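Local coordinates for iron transport multicopper oxidase FET3 (Saccharomyces cerevisiae, PDB 1ZPU), which oxidises iron(II) to iron(III) with molecular oxygen for high-affinity iron uptake in yeast, using four copper ions, and also acts as a cuprous oxidase, at residues Ile205-Met210 against His241-Thr246; Gln402-Asp407 against Pro427-Tyr432. All blocks are in the same frame, centred on the assembly; numbering follows the deposited sequence.

Contact 1: residues Ile205-Met210 against His241-Thr246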
loop_
_atom_site.group_PDB
_atom_site.type_symbol
_atom_site.label_atom_id
_atom_site.label_comp_id
_atom_site.label_asym_id
_atom_site.label_seq_id
_atom_site.Cartn_x
_atom_site.Cartn_y
_atom_site.Cartn_z
ATOM N N ILE A 205 -13.630 -14.948 12.006
ATOM C CA ILE A 205 -13.347 -16.119 12.818
ATOM C C ILE A 205 -14.681 -16.683 13.300
ATOM O O ILE A 205 -15.445 -15.986 13.960
ATOM C CB ILE A 205 -12.460 -15.742 14.022
ATOM C CG1 ILE A 205 -11.181 -15.058 13.541
ATOM C CG2 ILE A 205 -12.128 -16.955 14.858
ATOM C CD1 ILE A 205 -10.371 -14.417 14.649
ATOM N N GLU A 206 -14.957 -17.938 12.954
ATOM C CA GLU A 206 -16.161 -18.631 13.395
ATOM C C GLU A 206 -16.362 -18.464 14.892
ATOM O O GLU A 206 -15.436 -18.712 15.672
ATOM C CB GLU A 206 -16.075 -20.112 13.034
ATOM C CG GLU A 206 -17.253 -20.931 13.477
ATOM C CD GLU A 206 -17.041 -22.421 13.291
ATOM O OE1 GLU A 206 -17.915 -23.196 13.739
ATOM O OE2 GLU A 206 -16.008 -22.826 12.719
ATOM N N ASP A 207 -17.566 -18.005 15.263
ATOM C CA ASP A 207 -17.999 -17.831 16.659
ATOM C C ASP A 207 -17.111 -16.971 17.555
ATOM O O ASP A 207 -17.164 -17.103 18.776
ATOM C CB ASP A 207 -18.218 -19.187 17.328
ATOM C CG ASP A 207 -19.508 -19.819 16.913
ATOM O OD1 ASP A 207 -19.476 -20.883 16.234
ATOM O OD2 ASP A 207 -20.556 -19.227 17.252
ATOM N N HIS A 208 -16.297 -16.101 16.962
ATOM C CA HIS A 208 -15.482 -15.176 17.738
ATOM C C HIS A 208 -15.652 -13.762 17.220
ATOM O O HIS A 208 -15.419 -13.487 16.048
ATOM C CB HIS A 208 -13.997 -15.534 17.658
ATOM C CG HIS A 208 -13.608 -16.768 18.414
ATOM N ND1 HIS A 208 -13.990 -18.033 18.029
ATOM C CD2 HIS A 208 -12.815 -16.929 19.498
ATOM C CE1 HIS A 208 -13.479 -18.919 18.863
ATOM N NE2 HIS A 208 -12.767 -18.274 19.768
ATOM N N GLU A 209 -16.037 -12.853 18.100
ATOM C CA GLU A 209 -16.083 -11.440 17.753
ATOM C C GLU A 209 -14.683 -10.850 17.713
ATOM O O GLU A 209 -13.757 -11.380 18.334
ATOM C CB GLU A 209 -16.948 -10.675 18.755
ATOM C CG GLU A 209 -18.412 -10.644 18.362
ATOM C CD GLU A 209 -19.329 -10.156 19.466
ATOM O OE1 GLU A 209 -18.827 -9.709 20.526
ATOM O OE2 GLU A 209 -20.561 -10.223 19.263
ATOM N N MET A 210 -14.542 -9.749 16.978
ATOM C CA MET A 210 -13.269 -9.036 16.866
ATOM C C MET A 210 -13.421 -7.589 17.282
ATOM O O MET A 210 -14.334 -6.895 16.821
ATOM C CB MET A 210 -12.745 -9.099 15.444
ATOM C CG MET A 210 -12.433 -10.484 15.001
ATOM S SD MET A 210 -11.814 -10.538 13.333
ATOM C CE MET A 210 -13.173 -9.870 12.381
ATOM N N HIS A 241 -10.804 -12.454 22.212
ATOM C CA HIS A 241 -10.783 -13.165 23.477
ATOM C C HIS A 241 -11.319 -14.580 23.292
ATOM O O HIS A 241 -12.441 -14.779 22.799
ATOM C CB HIS A 241 -11.544 -12.402 24.573
ATOM C CG HIS A 241 -11.309 -12.937 25.962
ATOM N ND1 HIS A 241 -10.091 -12.844 26.607
ATOM C CD2 HIS A 241 -12.144 -13.552 26.834
ATOM C CE1 HIS A 241 -10.181 -13.390 27.806
ATOM N NE2 HIS A 241 -11.419 -13.821 27.972
ATOM N N THR A 242 -10.502 -15.551 23.695
ATOM C CA THR A 242 -10.796 -16.964 23.499
ATOM C C THR A 242 -11.769 -17.501 24.554
ATOM O O THR A 242 -11.873 -16.951 25.651
ATOM C CB THR A 242 -9.488 -17.801 23.460
ATOM O OG1 THR A 242 -8.815 -17.711 24.716
ATOM C CG2 THR A 242 -8.549 -17.292 22.361
ATOM N N LYS A 243 -12.466 -18.580 24.197
ATOM C CA LYS A 243 -13.500 -19.198 25.013
ATOM C C LYS A 243 -12.921 -20.041 26.140
ATOM O O LYS A 243 -11.728 -20.319 26.154
ATOM C CB LYS A 243 -14.377 -20.082 24.126
ATOM C CG LYS A 243 -14.755 -19.436 22.819
ATOM C CD LYS A 243 -16.118 -19.866 22.300
ATOM C CE LYS A 243 -16.529 -18.930 21.155
ATOM N NZ LYS A 243 -17.994 -18.926 20.810
ATOM N N ASN A 244 -13.777 -20.454 27.078
ATOM C CA ASN A 244 -13.347 -21.274 28.205
ATOM C C ASN A 244 -13.181 -22.754 27.877
ATOM O O ASN A 244 -12.435 -23.459 28.559
ATOM C CB ASN A 244 -14.257 -21.064 29.416
ATOM C CG ASN A 244 -14.030 -19.714 30.073
ATOM O OD1 ASN A 244 -13.173 -18.945 29.633
ATOM N ND2 ASN A 244 -14.800 -19.414 31.122
ATOM N N ASP A 245 -13.857 -23.218 26.829
ATOM C CA ASP A 245 -13.790 -24.622 26.429
ATOM C C ASP A 245 -12.627 -24.961 25.493
ATOM O O ASP A 245 -12.414 -24.319 24.455
ATOM C CB ASP A 245 -15.097 -25.045 25.778
ATOM C CG ASP A 245 -16.249 -25.042 26.743
ATOM O OD1 ASP A 245 -17.324 -24.527 26.359
ATOM O OD2 ASP A 245 -16.088 -25.552 27.882
ATOM N N THR A 246 -11.893 -25.999 25.865
ATOM C CA THR A 246 -10.865 -26.572 25.012
ATOM C C THR A 246 -11.472 -27.744 24.227
ATOM O O THR A 246 -10.770 -28.627 23.757
ATOM C CB THR A 246 -9.636 -26.976 25.870
ATOM O OG1 THR A 246 -9.053 -25.781 26.405
ATOM C CG2 THR A 246 -8.561 -27.702 25.051
#

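Contact 2: residues Gln402-Asp407 against Pro427-Tyr432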
loop_
_atom_site.group_PDB
_atom_site.type_symbol
_atom_site.label_atom_id
_atom_site.label_comp_id
_atom_site.label_asym_id
_atom_site.label_seq_id
_atom_site.Cartn_x
_atom_site.Cartn_y
_atom_site.Cartn_z
ATOM N N GLN A 402 -7.106 12.375 6.921
ATOM C CA GLN A 402 -8.474 12.354 7.447
ATOM C C GLN A 402 -9.442 11.968 6.335
ATOM O O GLN A 402 -9.455 12.594 5.273
ATOM C CB GLN A 402 -8.884 13.724 8.015
ATOM C CG GLN A 402 -7.952 14.261 9.086
ATOM C CD GLN A 402 -8.506 15.464 9.839
ATOM O OE1 GLN A 402 -9.324 16.225 9.317
ATOM N NE2 GLN A 402 -8.040 15.653 11.083
ATOM N N THR A 403 -10.251 10.940 6.577
ATOM C CA THR A 403 -11.277 10.530 5.632
ATOM C C THR A 403 -12.559 11.251 5.971
ATOM O O THR A 403 -13.219 10.923 6.961
ATOM C CB THR A 403 -11.545 9.022 5.719
ATOM O OG1 THR A 403 -10.315 8.301 5.569
ATOM C CG2 THR A 403 -12.500 8.595 4.626
ATOM N N ILE A 404 -12.924 12.232 5.156
ATOM C CA ILE A 404 -14.093 13.065 5.470
ATOM C C ILE A 404 -15.348 12.725 4.650
ATOM O O ILE A 404 -16.471 13.010 5.079
ATOM C CB ILE A 404 -13.769 14.570 5.406
ATOM C CG1 ILE A 404 -13.502 15.005 3.973
ATOM C CG2 ILE A 404 -12.570 14.894 6.289
ATOM C CD1 ILE A 404 -13.655 16.470 3.779
ATOM N N GLN A 405 -15.155 12.128 3.473
ATOM C CA GLN A 405 -16.254 11.517 2.705
ATOM C C GLN A 405 -15.776 10.314 1.908
ATOM O O GLN A 405 -14.696 10.338 1.319
ATOM C CB GLN A 405 -16.947 12.514 1.760
ATOM C CG GLN A 405 -17.954 11.836 0.813
ATOM C CD GLN A 405 -18.952 12.787 0.167
ATOM O OE1 GLN A 405 -19.669 13.528 0.850
ATOM N NE2 GLN A 405 -19.025 12.742 -1.158
ATOM N N ARG A 406 -16.588 9.263 1.910
ATOM C CA ARG A 406 -16.378 8.114 1.055
ATOM C C ARG A 406 -17.736 7.553 0.648
ATOM O O ARG A 406 -18.328 6.739 1.365
ATOM C CB ARG A 406 -15.558 7.048 1.770
ATOM C CG ARG A 406 -15.294 5.852 0.880
ATOM C CD ARG A 406 -15.622 4.586 1.602
ATOM N NE ARG A 406 -14.399 3.873 1.872
ATOM C CZ ARG A 406 -14.152 3.174 2.968
ATOM N NH1 ARG A 406 -15.061 3.091 3.932
ATOM N NH2 ARG A 406 -12.966 2.558 3.089
ATOM N N ASP A 407 -18.217 7.984 -0.513
ATOM C CA ASP A 407 -19.596 7.732 -0.933
ATOM C C ASP A 407 -19.890 6.233 -1.162
ATOM O O ASP A 407 -18.964 5.417 -1.248
ATOM C CB ASP A 407 -19.916 8.592 -2.170
ATOM C CG ASP A 407 -21.393 8.963 -2.282
ATOM O OD1 ASP A 407 -22.222 8.497 -1.472
ATOM O OD2 ASP A 407 -21.731 9.735 -3.205
ATOM N N PRO A 427 -23.268 15.175 2.052
ATOM C CA PRO A 427 -23.593 14.997 3.476
ATOM C C PRO A 427 -22.624 15.788 4.364
ATOM O O PRO A 427 -21.489 16.040 3.950
ATOM C CB PRO A 427 -23.382 13.492 3.692
ATOM C CG PRO A 427 -23.478 12.867 2.314
ATOM C CD PRO A 427 -22.980 13.893 1.367
ATOM N N ALA A 428 -23.060 16.183 5.562
ATOM C CA ALA A 428 -22.160 16.828 6.517
ATOM C C ALA A 428 -20.971 15.902 6.830
ATOM O O ALA A 428 -21.158 14.717 7.104
ATOM C CB ALA A 428 -22.905 17.183 7.779
ATOM N N PHE A 429 -19.756 16.446 6.749
ATOM C CA PHE A 429 -18.542 15.711 7.102
ATOM C C PHE A 429 -18.520 15.421 8.610
ATOM O O PHE A 429 -19.160 16.146 9.382
ATOM C CB PHE A 429 -17.288 16.519 6.742
ATOM C CG PHE A 429 -17.193 16.935 5.296
ATOM C CD1 PHE A 429 -16.952 18.269 4.966
ATOM C CD2 PHE A 429 -17.293 16.001 4.267
ATOM C CE1 PHE A 429 -16.839 18.670 3.633
ATOM C CE2 PHE A 429 -17.183 16.392 2.925
ATOM C CZ PHE A 429 -16.954 17.725 2.609
ATOM N N PRO A 430 -17.776 14.375 9.038
ATOM C CA PRO A 430 -17.616 14.101 10.474
ATOM C C PRO A 430 -16.848 15.210 11.192
ATOM O O PRO A 430 -16.007 15.878 10.577
ATOM C CB PRO A 430 -16.790 12.814 10.497
ATOM C CG PRO A 430 -16.107 12.775 9.183
ATOM C CD PRO A 430 -17.051 13.393 8.213
ATOM N N GLU A 431 -17.145 15.401 12.478
ATOM C CA GLU A 431 -16.423 16.357 13.313
ATOM C C GLU A 431 -15.011 15.876 13.644
ATOM O O GLU A 431 -14.067 16.671 13.667
ATOM C CB GLU A 431 -17.190 16.604 14.599
ATOM C CG GLU A 431 -18.418 17.477 14.432
ATOM C CD GLU A 431 -19.073 17.800 15.761
ATOM O OE1 GLU A 431 -18.913 17.010 16.722
ATOM O OE2 GLU A 431 -19.747 18.847 15.847
ATOM N N TYR A 432 -14.882 14.573 13.898
ATOM C CA TYR A 432 -13.605 13.953 14.217
ATOM C C TYR A 432 -13.351 12.770 13.272
ATOM O O TYR A 432 -13.618 11.614 13.628
ATOM C CB TYR A 432 -13.587 13.488 15.675
ATOM C CG TYR A 432 -13.706 14.619 16.661
ATOM C CD1 TYR A 432 -14.940 14.958 17.216
ATOM C CD2 TYR A 432 -12.588 15.365 17.025
ATOM C CE1 TYR A 432 -15.055 16.009 18.111
ATOM C CE2 TYR A 432 -12.691 16.416 17.921
ATOM C CZ TYR A 432 -13.925 16.733 18.461
ATOM O OH TYR A 432 -14.025 17.776 19.355
#

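Contact 1: residues Ile205-Met210 against His241-Thr246
Lys-243 lies across the imidazole of His-208 and ends on the backbone carbonyl of Asp-207. Its CE sits over one ring face, 4.1 Å from the centroid of the His-208 ring and 21° off the normal, a CH-pi contact displaced toward the rim. Nearer the root of the chain, CG of Lys-243 comes 3.8 Å from NE2 of His-208. NZ of Lys-243 then donates to O of Asp-207 at 2.9 Å, in the carbonyl plane and on a lone pair. A bend at the second torsion of Lys-243 (chi2 -148°) places CD for this course past the ring. The carboxylate of Asp-207 stays beyond salt-bridge range, OD2 being 4.4 Å from NZ of Lys-243, though its charge would probably still favour the ammonium group. At the edge of the His-208 ring, near its plane, lies CA of Thr-242. The accepting carbonyl belongs to a type II beta turn running from Ile-205 to His-208, closed by the bond from N of His-208 to O of Ile-205; it connects strands 201-205 and 210-215, which belong to different sheets of the second plastocyanin-like domain. The rotation of the His-208 ring is fixed from both nitrogens. ND1 donates to O of Glu-206 at 2.8 Å, nearly straight and in the ring plane, while NE2 is hydrogen-bonded to Tyr-278 OH. An alanine in place of His-208 would probably leave the methylenes of Lys-243 without their flat support and the carbonyl of Glu-206 without its imidazole donor. Tyr-278 OH also meets N of Lys-243, and Phe-250 packs edge-to-face with His-208. Beyond these, OG1 of Thr-242 is hydrogen-bonded to Gln-183 O and Thr-186 N.

Contact 2: residues Gln402-Asp407 against Pro427-Tyr432
The delta methyl of Ile-404 sits over one face of the Phe-429 ring. CD1 of Ile-404 stands 3.5 Å from the ring centroid of Phe-429 and only 7° off the normal, a CH-pi contact over the middle of the face, with all six ring carbons at similar range. The first torsion of Ile-404 (chi1 69°) puts CG1 between the backbone N and the carbonyl carbon, the crowded position, while CG2 is anti to the carbonyl carbon. From CG1 the chain runs on extended, carrying CD1 over the aromatic face. The side chains of Ile-404 and Phe-429 cross obliquely. The neighbouring Gln-405 reaches the ring differently: its CB lies at the edge, near the ring plane, 4.1 Å from CE2 of Phe-429. With CG anti to the backbone N and the chain extended beyond it, Gln-405 carries its CD out toward the loop. OE1 of Gln-405 lies 3.4 Å from CD of Pro-427, the two side chains meeting at about a right angle. NE2 of Gln-405 is hydrogen-bonded to Asn-446 OD1, which probably holds the turn of the amide. The carbonyl O of Ile-404 faces CD2 of Phe-429 and CD of Pro-430, both 3.2 Å away, so ring and pyrrolidine share this backbone oxygen as a neighbour. His-426 stacks on Phe-429. Strand 401-406, in the third plastocyanin-like domain, carries a classic beta bulge here: the backbones of Ile-404 and Gln-405 are both hydrogen-bonded to Val-448. The loop bearing Phe-429 and Pro-430 thus packs against strand 401-406 at this bulge before entering strand 434-436, an edge strand of the six-stranded sheet; on the inner flank of 401-406 runs strand 446-452, whose Val-448 and Arg-450 touch Ile-404.

In the fold
Contacts 1 and 2 lie in different plastocyanin-like domains, the second and the third, with centres about 34 Å apart and nearest atoms about 16 Å apart; they do not touch. Both are partly buried. Contact 1 joins two loops that follow strands 201-205 and 235-241 and is centred about 30 Å from the centre of the chain, whereas contact 2, at about 22 Å, sets a loop against a strand of a six-stranded sheet. The chemistry follows: a lysine reaching a turn carbonyl past a buried histidine in contact 1, apolar and carbonyl packing around a phenylalanine and prolines in contact 2. In each, an aliphatic carbon rests over an aromatic face.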